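Local coordinates for NADH-rubredoxin oxidoreductase (Clostridium acetobutylicum, PDB 3KLJ), which transfers electrons from NADH to rubredoxin through its bound FAD, as an intermediate in the dioxygen-scavenging electron transfer chains of this anaerobe, at residues L342-A350 with A365-I375. Sequence-based numbering, arbitrary orientation.
Sequences LKENKIDAA and AIDSSKSFDNI
Ile-347 projects from strand 346-353 into a hollow lined by Ile-366, Ala-365 and Phe-372. The contact lies in the C-terminal domain, away from the FAD. It sets a beta hairpin, closed by a type II' turn from Lys-343 to Lys-346, against the end of helix 356-367 and the chain that follows. The branches of Ile-347 divide the hollow. CG1 lies beside the backbone N (chi1 -55°), and the extended second torsion (chi2 173°) carries CD1 to within 3.6 Å of Phe-372 CZ and close to the methyl of Ala-365. CG2 meets Ile-366 CG1 at 3.4 Å, a tight fit where the two side chains lie nearly perpendicular. Ile-366 CD1 runs on to the methyl of Ala-350. Ile-381 of helix 378-382 also touches Ile-347 and Phe-372.

The helix ends in a Schellman motif, with Ser-369 at positive phi. Lys-346 stretches along this corner, extended beyond CG, and its NZ donates to Ser-369 OG at 2.8 Å. Between strand and corner sits one water. It accepts from Ile-347 N and donates to Ala-365 O and Lys-370 O, joining the backbones at the edge of the Phe-372 ring.

Beyond the ring, Leu-342 and Ile-375 lie alongside each other, pointing opposite ways, and Leu-342 CD2 presses on Ile-375 CG2. In one of its two modelled conformers, the Asn-345 amide donates ND2 to Phe-372 O at 2.9 Å. The firm bond here is between backbones: Phe-372 N donates to Asn-345 O at 2.7 Å, in the carbonyl plane.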
loop_
_atom_site.group_PDB
_atom_site.type_symbol
_atom_site.label_atom_id
_atom_site.label_comp_id
_atom_site.label_asym_id
_atom_site.label_seq_id
_atom_site.Cartn_x
_atom_site.Cartn_y
_atom_site.Cartn_z
ATOM N N LEU A 342 -26.291 7.553 1.324
ATOM C CA LEU A 342 -26.830 8.374 0.249
ATOM C C LEU A 342 -26.530 9.848 0.416
ATOM O O LEU A 342 -26.499 10.372 1.530
ATOM C CB LEU A 342 -28.344 8.176 0.117
ATOM C CG LEU A 342 -28.803 7.034 -0.783
ATOM C CD1 LEU A 342 -28.566 5.674 -0.134
ATOM C CD2 LEU A 342 -30.264 7.211 -1.141
ATOM N N LYS A 343 -26.301 10.506 -0.713
ATOM C CA LYS A 343 -26.277 11.957 -0.774
ATOM C C LYS A 343 -27.347 12.358 -1.771
ATOM O O LYS A 343 -27.125 12.326 -2.986
ATOM C CB LYS A 343 -24.896 12.463 -1.187
ATOM C CG LYS A 343 -24.605 13.893 -0.752
ATOM C CD LYS A 343 -23.192 14.022 -0.187
ATOM C CE LYS A 343 -23.093 13.408 1.208
ATOM N NZ LYS A 343 -21.683 13.225 1.648
ATOM N N GLU A 344 -28.519 12.703 -1.238
ATOM C CA GLU A 344 -29.720 12.991 -2.027
ATOM C C GLU A 344 -30.264 11.705 -2.652
ATOM O O GLU A 344 -30.718 10.803 -1.937
ATOM C CB GLU A 344 -29.463 14.063 -3.104
ATOM C CG GLU A 344 -29.090 15.450 -2.590
ATOM C CD GLU A 344 -30.224 16.133 -1.847
ATOM O OE1 GLU A 344 -30.371 15.879 -0.631
ATOM O OE2 GLU A 344 -30.955 16.931 -2.475
ATOM N N ASN A 345 -30.210 11.632 -3.983
ATOM C CA ASN A 345 -30.663 10.439 -4.689
ATOM C C ASN A 345 -29.503 9.670 -5.326
ATOM O O ASN A 345 -29.682 8.880 -6.259
ATOM C CB ASN A 345 -31.756 10.794 -5.699
ATOM C CG ASN A 345 -33.010 11.315 -5.027
ATOM O OD1 ASN A 345 -32.969 12.306 -4.297
ATOM N ND2 ASN A 345 -34.131 10.643 -5.258
ATOM N N LYS A 346 -28.311 9.890 -4.777
ATOM C CA LYS A 346 -27.099 9.244 -5.252
ATOM C C LYS A 346 -26.467 8.442 -4.126
ATOM O O LYS A 346 -26.580 8.812 -2.961
ATOM C CB LYS A 346 -26.118 10.292 -5.784
ATOM C CG LYS A 346 -26.725 11.196 -6.856
ATOM C CD LYS A 346 -25.672 11.844 -7.728
ATOM C CE LYS A 346 -26.289 12.354 -9.020
ATOM N NZ LYS A 346 -25.265 12.795 -10.004
ATOM N N ILE A 347 -25.825 7.327 -4.468
ATOM C CA ILE A 347 -25.026 6.608 -3.488
ATOM C C ILE A 347 -23.653 7.281 -3.438
ATOM O O ILE A 347 -22.943 7.338 -4.450
ATOM C CB ILE A 347 -24.898 5.106 -3.808
ATOM C CG1 ILE A 347 -26.280 4.462 -3.962
ATOM C CG2 ILE A 347 -24.088 4.400 -2.724
ATOM C CD1 ILE A 347 -26.238 3.024 -4.440
ATOM N N ASP A 348 -23.309 7.812 -2.267
ATOM C CA ASP A 348 -22.052 8.525 -2.055
ATOM C C ASP A 348 -20.963 7.607 -1.511
ATOM O O ASP A 348 -19.782 7.790 -1.805
ATOM C CB ASP A 348 -22.260 9.695 -1.083
ATOM C CG ASP A 348 -21.020 10.573 -0.937
ATOM O OD1 ASP A 348 -20.577 11.153 -1.944
ATOM O OD2 ASP A 348 -20.491 10.688 0.186
ATOM N N ALA A 349 -21.364 6.630 -0.705
ATOM C CA ALA A 349 -20.418 5.706 -0.090
ATOM C C ALA A 349 -21.099 4.406 0.278
ATOM O O ALA A 349 -22.291 4.378 0.603
ATOM C CB ALA A 349 -19.770 6.326 1.137
ATOM N N ALA A 350 -20.333 3.324 0.209
ATOM C CA ALA A 350 -20.842 2.001 0.532
ATOM C C ALA A 350 -19.709 1.063 0.884
ATOM O O ALA A 350 -18.592 1.194 0.357
ATOM C CB ALA A 350 -21.630 1.439 -0.633
ATOM N N ALA A 365 -22.253 1.892 -9.301
ATOM C CA ALA A 365 -23.283 2.905 -9.049
ATOM C C ALA A 365 -22.706 4.212 -8.498
ATOM O O ALA A 365 -23.049 5.291 -8.983
ATOM C CB ALA A 365 -24.347 2.359 -8.107
ATOM N N ILE A 366 -21.847 4.105 -7.482
ATOM C CA ILE A 366 -21.140 5.263 -6.922
ATOM C C ILE A 366 -20.269 5.937 -7.986
ATOM O O ILE A 366 -20.405 7.141 -8.234
ATOM C CB ILE A 366 -20.274 4.867 -5.702
ATOM C CG1 ILE A 366 -21.177 4.475 -4.526
ATOM C CG2 ILE A 366 -19.341 6.012 -5.297
ATOM C CD1 ILE A 366 -20.515 3.604 -3.493
ATOM N N ASP A 367 -19.389 5.151 -8.610
ATOM C CA ASP A 367 -18.431 5.656 -9.603
ATOM C C ASP A 367 -19.107 6.312 -10.800
ATOM O O ASP A 367 -18.687 7.382 -11.234
ATOM C CB ASP A 367 -17.487 4.545 -10.078
ATOM C CG ASP A 367 -16.407 4.209 -9.059
ATOM O OD1 ASP A 367 -16.359 4.834 -7.972
ATOM O OD2 ASP A 367 -15.592 3.306 -9.347
ATOM N N SER A 368 -20.153 5.671 -11.322
ATOM C CA SER A 368 -20.912 6.204 -12.465
ATOM C C SER A 368 -21.912 7.279 -12.035
ATOM O O SER A 368 -22.564 7.895 -12.877
ATOM C CB SER A 368 -21.640 5.079 -13.209
ATOM O OG SER A 368 -22.631 4.485 -12.378
ATOM N N SER A 369 -22.029 7.486 -10.723
ATOM C CA SER A 369 -22.892 8.514 -10.129
ATOM C C SER A 369 -24.353 8.337 -10.545
ATOM O O SER A 369 -25.017 9.279 -10.992
ATOM C CB SER A 369 -22.364 9.921 -10.448
ATOM O OG SER A 369 -23.178 10.925 -9.871
ATOM N N LYS A 370 -24.838 7.109 -10.386
ATOM C CA LYS A 370 -26.199 6.739 -10.741
ATOM C C LYS A 370 -27.207 7.384 -9.799
ATOM O O LYS A 370 -27.079 7.304 -8.577
ATOM C CB LYS A 370 -26.359 5.219 -10.705
ATOM C CG LYS A 370 -27.609 4.712 -11.409
ATOM C CD LYS A 370 -27.755 3.211 -11.256
ATOM C CE LYS A 370 -28.576 2.640 -12.405
ATOM N NZ LYS A 370 -28.343 1.182 -12.503
ATOM N N SER A 371 -28.213 8.022 -10.383
ATOM C CA SER A 371 -29.301 8.602 -9.607
ATOM C C SER A 371 -30.414 7.576 -9.429
ATOM O O SER A 371 -30.703 6.797 -10.338
ATOM C CB SER A 371 -29.826 9.855 -10.290
ATOM O OG SER A 371 -29.981 9.619 -11.673
ATOM N N PHE A 372 -31.024 7.586 -8.248
ATOM C CA PHE A 372 -32.061 6.631 -7.886
ATOM C C PHE A 372 -33.339 7.398 -7.602
ATOM O O PHE A 372 -33.427 8.116 -6.597
ATOM C CB PHE A 372 -31.639 5.821 -6.647
ATOM C CG PHE A 372 -30.462 4.915 -6.888
ATOM C CD1 PHE A 372 -29.160 5.421 -6.871
ATOM C CD2 PHE A 372 -30.655 3.555 -7.143
ATOM C CE1 PHE A 372 -28.074 4.593 -7.111
ATOM C CE2 PHE A 372 -29.573 2.712 -7.372
ATOM C CZ PHE A 372 -28.279 3.229 -7.357
ATOM N N ASP A 373 -34.321 7.256 -8.488
ATOM C CA ASP A 373 -35.600 7.948 -8.333
ATOM C C ASP A 373 -36.479 7.357 -7.224
ATOM O O ASP A 373 -37.478 7.956 -6.830
ATOM C CB ASP A 373 -36.358 8.034 -9.671
ATOM C CG ASP A 373 -36.562 6.681 -10.327
ATOM O OD1 ASP A 373 -36.957 5.716 -9.637
ATOM O OD2 ASP A 373 -36.345 6.581 -11.553
ATOM N N ASN A 374 -36.104 6.183 -6.730
ATOM C CA ASN A 374 -36.780 5.572 -5.599
ATOM C C ASN A 374 -35.782 5.257 -4.480
ATOM O O ASN A 374 -34.938 4.376 -4.618
ATOM C CB ASN A 374 -37.522 4.307 -6.037
ATOM C CG ASN A 374 -38.590 3.869 -5.043
ATOM O OD1 ASN A 374 -39.663 3.412 -5.435
ATOM N ND2 ASN A 374 -38.304 4.013 -3.757
ATOM N N ILE A 375 -35.880 5.989 -3.377
ATOM C CA ILE A 375 -34.984 5.763 -2.245
ATOM C C ILE A 375 -35.749 5.381 -0.971
ATOM O O ILE A 375 -35.231 5.519 0.138
ATOM C CB ILE A 375 -34.026 6.970 -2.013
ATOM C CG1 ILE A 375 -34.809 8.263 -1.744
ATOM C CG2 ILE A 375 -33.078 7.128 -3.208
ATOM C CD1 ILE A 375 -33.994 9.386 -1.109
HETATM O O HOH W 1 -24.880 6.522 -7.268
#